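Local coordinates for adenylate kinase (Thermus thermophilus, PDB 3CM0), which catalyses the reversible transfer of the terminal phosphate of ATP to AMP, giving two ADP and helping to balance the adenine nucleotides of the cell, at residues Q20-A25 against F30-T35; V63-I68 against L89-A94. One frame throughout, in Å; residues are numbered along the deposited sequence.

Interaction 1: residues Q20-A25 against F30-T35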
loop_
_atom_site.group_PDB
_atom_site.type_symbol
_atom_site.label_atom_id
_atom_site.label_comp_id
_atom_site.label_asym_id
_atom_site.label_seq_id
_atom_site.Cartn_x
_atom_site.Cartn_y
_atom_site.Cartn_z
ATOM N N GLN A 20 -4.565 3.547 8.772
ATOM C CA GLN A 20 -5.955 3.717 8.327
ATOM C C GLN A 20 -6.388 2.449 7.540
ATOM O O GLN A 20 -7.529 2.018 7.628
ATOM C CB GLN A 20 -6.110 4.938 7.393
ATOM C CG GLN A 20 -5.882 6.299 8.070
ATOM C CD GLN A 20 -6.948 6.586 9.114
ATOM O OE1 GLN A 20 -7.973 5.913 9.157
ATOM N NE2 GLN A 20 -6.709 7.588 9.961
ATOM N N ALA A 21 -5.483 1.905 6.735
ATOM C CA ALA A 21 -5.801 0.674 5.987
ATOM C C ALA A 21 -6.119 -0.426 7.002
ATOM O O ALA A 21 -7.040 -1.208 6.821
ATOM C CB ALA A 21 -4.604 0.271 5.150
ATOM N N SER A 22 -5.314 -0.500 8.059
ATOM C CA SER A 22 -5.525 -1.528 9.078
ATOM C C SER A 22 -6.843 -1.357 9.807
ATOM O O SER A 22 -7.514 -2.337 10.163
ATOM C CB SER A 22 -4.367 -1.518 10.066
ATOM O OG SER A 22 -3.208 -2.055 9.460
ATOM N N ARG A 23 -7.238 -0.109 10.033
ATOM C CA ARG A 23 -8.500 0.123 10.704
ATOM C C ARG A 23 -9.699 -0.173 9.817
ATOM O O ARG A 23 -10.691 -0.743 10.271
ATOM C CB ARG A 23 -8.580 1.551 11.233
ATOM C CG ARG A 23 -9.968 1.907 11.763
ATOM C CD ARG A 23 -9.870 3.160 12.599
ATOM N NE ARG A 23 -11.174 3.619 13.054
ATOM C CZ ARG A 23 -11.377 4.809 13.615
ATOM N NH1 ARG A 23 -10.363 5.642 13.791
ATOM N NH2 ARG A 23 -12.595 5.176 13.972
ATOM N N LEU A 24 -9.620 0.201 8.542
ATOM C CA LEU A 24 -10.731 -0.073 7.641
ATOM C C LEU A 24 -10.863 -1.603 7.507
ATOM O O LEU A 24 -11.985 -2.139 7.399
ATOM C CB LEU A 24 -10.437 0.525 6.250
ATOM C CG LEU A 24 -11.574 0.380 5.234
ATOM C CD1 LEU A 24 -12.774 1.164 5.688
ATOM C CD2 LEU A 24 -11.074 0.874 3.838
ATOM N N ALA A 25 -9.716 -2.288 7.522
ATOM C CA ALA A 25 -9.669 -3.753 7.377
ATOM C C ALA A 25 -10.402 -4.412 8.521
ATOM O O ALA A 25 -11.321 -5.202 8.312
ATOM C CB ALA A 25 -8.222 -4.236 7.359
ATOM N N PHE A 30 -12.170 -6.555 5.628
ATOM C CA PHE A 30 -11.321 -6.679 4.434
ATOM C C PHE A 30 -10.057 -7.386 4.886
ATOM O O PHE A 30 -9.585 -7.157 6.005
ATOM C CB PHE A 30 -10.886 -5.297 3.882
ATOM C CG PHE A 30 -11.948 -4.567 3.127
ATOM C CD1 PHE A 30 -11.894 -4.487 1.729
ATOM C CD2 PHE A 30 -13.013 -3.960 3.790
ATOM C CE1 PHE A 30 -12.872 -3.807 1.001
ATOM C CE2 PHE A 30 -14.008 -3.274 3.079
ATOM C CZ PHE A 30 -13.940 -3.200 1.672
ATOM N N LYS A 31 -9.508 -8.241 4.027
ATOM C CA LYS A 31 -8.245 -8.882 4.323
ATOM C C LYS A 31 -7.151 -7.955 3.772
ATOM O O LYS A 31 -7.110 -7.675 2.547
ATOM C CB LYS A 31 -8.145 -10.250 3.636
ATOM C CG LYS A 31 -6.827 -10.949 3.925
ATOM C CD LYS A 31 -6.885 -12.457 3.660
ATOM C CE LYS A 31 -7.154 -12.781 2.211
ATOM N NZ LYS A 31 -7.077 -14.250 1.955
ATOM N N LYS A 32 -6.285 -7.470 4.667
ATOM C CA LYS A 32 -5.182 -6.592 4.290
ATOM C C LYS A 32 -4.016 -7.462 3.850
ATOM O O LYS A 32 -3.417 -8.187 4.637
ATOM C CB LYS A 32 -4.778 -5.715 5.488
ATOM C CG LYS A 32 -3.696 -4.685 5.227
ATOM C CD LYS A 32 -3.622 -3.732 6.433
ATOM C CE LYS A 32 -2.585 -2.620 6.305
ATOM N NZ LYS A 32 -1.173 -3.088 6.376
ATOM N N LEU A 33 -3.689 -7.392 2.572
ATOM C CA LEU A 33 -2.630 -8.209 2.038
ATOM C C LEU A 33 -1.237 -7.596 2.129
ATOM O O LEU A 33 -1.054 -6.386 2.018
ATOM C CB LEU A 33 -2.926 -8.539 0.574
ATOM C CG LEU A 33 -4.296 -9.125 0.254
ATOM C CD1 LEU A 33 -4.310 -9.562 -1.199
ATOM C CD2 LEU A 33 -4.599 -10.290 1.181
ATOM N N SER A 34 -0.250 -8.456 2.333
ATOM C CA SER A 34 1.140 -8.024 2.368
ATOM C C SER A 34 1.887 -9.083 1.580
ATOM O O SER A 34 1.992 -10.243 2.019
ATOM C CB SER A 34 1.696 -7.974 3.799
ATOM O OG SER A 34 3.122 -7.999 3.754
ATOM N N THR A 35 2.383 -8.704 0.407
ATOM C CA THR A 35 3.113 -9.658 -0.415
ATOM C C THR A 35 4.344 -10.156 0.366
ATOM O O THR A 35 4.620 -11.359 0.411
ATOM C CB THR A 35 3.518 -9.017 -1.804
ATOM O OG1 THR A 35 4.353 -7.864 -1.610
ATOM C CG2 THR A 35 2.261 -8.571 -2.561
#
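K32 lies lengthwise against one flank of helix 17-28, its methylene chain passing A25, S22 and A21. The two elements belong to the P-loop NTPase core of the CORE domain: the helix that follows the nucleotide-binding loop turns back into edge strand 31-33 of the parallel sheet, the axes of the two short segments running at 150° and 8.2 Å apart. K32 has CG anti to its backbone N (chi1 -176°) and stays extended as far as CE, so that its CB faces A25 CB at 4.2 Å and its CE comes 3.7 Å from A21 CB. The small side chains of A21 and A25 let the lysine chain lie close to the helix. S22 OG is 3.3 Å from K32 CE, a packing contact with the methylene, while the hydroxyl itself bonds to G18 O one turn back. Only at chi4 (-70°) does the lysine bend, and its ammonium group forms a salt bridge with D83 on the neighbouring strand. F30 points its CB toward the helix, and its hydrophobic ring packs against V7, R79 and I81, with L24 O lying obliquely to it. Where the chain enters the strand, F30 N donates a backbone hydrogen bond to A25 O at 3.1 Å.

Interaction 2: residues V63-I68 against L89-A94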
loop_
_atom_site.group_PDB
_atom_site.type_symbol
_atom_site.label_atom_id
_atom_site.label_comp_id
_atom_site.label_asym_id
_atom_site.label_seq_id
_atom_site.Cartn_x
_atom_site.Cartn_y
_atom_site.Cartn_z
ATOM N N VAL A 63 11.651 -11.100 -6.346
ATOM C CA VAL A 63 10.625 -12.074 -6.722
ATOM C C VAL A 63 9.894 -11.490 -7.925
ATOM O O VAL A 63 9.448 -10.344 -7.877
ATOM C CB VAL A 63 9.625 -12.312 -5.578
ATOM C CG1 VAL A 63 8.510 -13.271 -6.051
ATOM C CG2 VAL A 63 10.358 -12.894 -4.377
ATOM N N PRO A 64 9.789 -12.260 -9.026
ATOM C CA PRO A 64 9.121 -11.825 -10.256
ATOM C C PRO A 64 7.670 -11.412 -10.048
ATOM O O PRO A 64 6.959 -11.955 -9.192
ATOM C CB PRO A 64 9.258 -13.037 -11.175
ATOM C CG PRO A 64 9.222 -14.167 -10.205
ATOM C CD PRO A 64 10.155 -13.686 -9.125
ATOM N N ASP A 65 7.233 -10.449 -10.838
ATOM C CA ASP A 65 5.872 -9.990 -10.720
ATOM C C ASP A 65 4.890 -11.132 -10.928
ATOM O O ASP A 65 3.842 -11.155 -10.304
ATOM C CB ASP A 65 5.558 -8.893 -11.755
ATOM C CG ASP A 65 6.110 -7.537 -11.360
ATOM O OD1 ASP A 65 6.536 -7.379 -10.206
ATOM O OD2 ASP A 65 6.104 -6.620 -12.212
ATOM N N ASP A 66 5.211 -12.097 -11.783
ATOM C CA ASP A 66 4.208 -13.137 -11.996
ATOM C C ASP A 66 3.931 -13.964 -10.754
ATOM O O ASP A 66 2.804 -14.436 -10.532
ATOM C CB ASP A 66 4.585 -14.004 -13.193
ATOM C CG ASP A 66 5.877 -14.754 -12.997
ATOM O OD1 ASP A 66 6.667 -14.390 -12.097
ATOM O OD2 ASP A 66 6.104 -15.714 -13.769
ATOM N N LEU A 67 4.942 -14.119 -9.915
ATOM C CA LEU A 67 4.764 -14.880 -8.688
ATOM C C LEU A 67 3.998 -14.039 -7.664
ATOM O O LEU A 67 3.147 -14.536 -6.939
ATOM C CB LEU A 67 6.142 -15.285 -8.155
ATOM C CG LEU A 67 6.086 -16.148 -6.901
ATOM C CD1 LEU A 67 5.219 -17.358 -7.183
ATOM C CD2 LEU A 67 7.491 -16.564 -6.505
ATOM N N ILE A 68 4.293 -12.746 -7.594
ATOM C CA ILE A 68 3.579 -11.874 -6.668
ATOM C C ILE A 68 2.074 -11.852 -7.031
ATOM O O ILE A 68 1.218 -11.931 -6.165
ATOM C CB ILE A 68 4.136 -10.423 -6.773
ATOM C CG1 ILE A 68 5.598 -10.409 -6.301
ATOM C CG2 ILE A 68 3.268 -9.465 -5.967
ATOM C CD1 ILE A 68 6.259 -9.061 -6.436
ATOM N N LEU A 89 4.011 0.639 -12.231
ATOM C CA LEU A 89 2.927 0.669 -13.197
ATOM C C LEU A 89 2.649 -0.719 -13.766
ATOM O O LEU A 89 1.517 -1.077 -14.011
ATOM C CB LEU A 89 3.318 1.650 -14.325
ATOM C CG LEU A 89 2.236 2.304 -15.162
ATOM C CD1 LEU A 89 1.180 2.928 -14.255
ATOM C CD2 LEU A 89 2.902 3.408 -16.077
ATOM N N ALA A 90 3.679 -1.526 -13.962
ATOM C CA ALA A 90 3.475 -2.884 -14.494
ATOM C C ALA A 90 2.613 -3.681 -13.505
ATOM O O ALA A 90 1.705 -4.440 -13.898
ATOM C CB ALA A 90 4.817 -3.601 -14.700
ATOM N N GLN A 91 2.878 -3.488 -12.223
ATOM C CA GLN A 91 2.090 -4.197 -11.204
ATOM C C GLN A 91 0.661 -3.644 -11.166
ATOM O O GLN A 91 -0.314 -4.389 -10.965
ATOM C CB GLN A 91 2.776 -4.044 -9.832
ATOM C CG GLN A 91 4.028 -4.883 -9.673
ATOM C CD GLN A 91 4.884 -4.425 -8.485
ATOM O OE1 GLN A 91 4.518 -3.491 -7.797
ATOM N NE2 GLN A 91 6.014 -5.085 -8.257
ATOM N N ALA A 92 0.511 -2.335 -11.368
ATOM C CA ALA A 92 -0.835 -1.748 -11.348
ATOM C C ALA A 92 -1.640 -2.328 -12.486
ATOM O O ALA A 92 -2.815 -2.670 -12.332
ATOM C CB ALA A 92 -0.782 -0.202 -11.486
ATOM N N GLU A 93 -1.030 -2.402 -13.668
ATOM C CA GLU A 93 -1.739 -2.958 -14.806
ATOM C C GLU A 93 -2.119 -4.445 -14.599
ATOM O O GLU A 93 -3.259 -4.858 -14.846
ATOM C CB GLU A 93 -0.858 -2.790 -16.040
ATOM C CG GLU A 93 -0.782 -1.295 -16.438
ATOM C CD GLU A 93 0.092 -1.059 -17.670
ATOM O OE1 GLU A 93 0.458 -2.069 -18.305
ATOM O OE2 GLU A 93 0.389 0.124 -18.007
ATOM N N ALA A 94 -1.163 -5.223 -14.122
ATOM C CA ALA A 94 -1.397 -6.648 -13.875
ATOM C C ALA A 94 -2.484 -6.829 -12.820
ATOM O O ALA A 94 -3.334 -7.710 -12.932
ATOM C CB ALA A 94 -0.108 -7.305 -13.427
#
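D65 and Q91 meet at about a right angle, and one hydrogen bond joins them: Q91 NE2 donates to D65 OD1 at 3.1 Å, almost straight at 171°. The acceptor lies in the amide plane of Q91, but the N-H reaches the syn side of OD1 from 34° out of the carboxylate plane. The glutamine chain is extended beyond CG, and this methylene lies 3.7 Å from D65 OD2, so the carboxylate rests against aliphatic carbon as well. The other end of the amide is taken by R87 N, which donates to Q91 OE1; with both ends used, the amide's flip is defined. An amide suits this place because it can accept and donate at once. The pair links the first turn of helix 65-75, just after the NMP-binding region, to helix 89-101 of the CORE domain, and Q91 is predicted to bind AMP. Replacing D65 by an alanine is likely to leave Q91 NE2 without this acceptor, the amide then held mainly through its oxygen. A90, whose small methyl sits beside the carboxylate, has its CB 4.1 Å from D65 OD2. I68 reaches toward the amide with CD1, 4.4 Å from Q91 NE2, and also packs on F85 and R87.

Both segments of interaction 1 precede those of interaction 2 along the chain, and the centres of the two contacts are 19 Å apart. Interaction 1 joins helix 17-28 to edge strand 31-33 of the five-stranded parallel sheet, whereas interaction 2 joins two helices, 65-75 and 89-101, that precede and follow strand 79-83 in the chain; that strand is the neighbour of 31-33 in the sheet. Between them the chain runs through the NMP-binding region, so the two contacts lie near its two ends. They also touch directly: T35 CG2 packs on I68 CG2 at 3.7 Å. The segments hold T35, V63 and Q91, all predicted to bind AMP, next to a region that moves during catalysis.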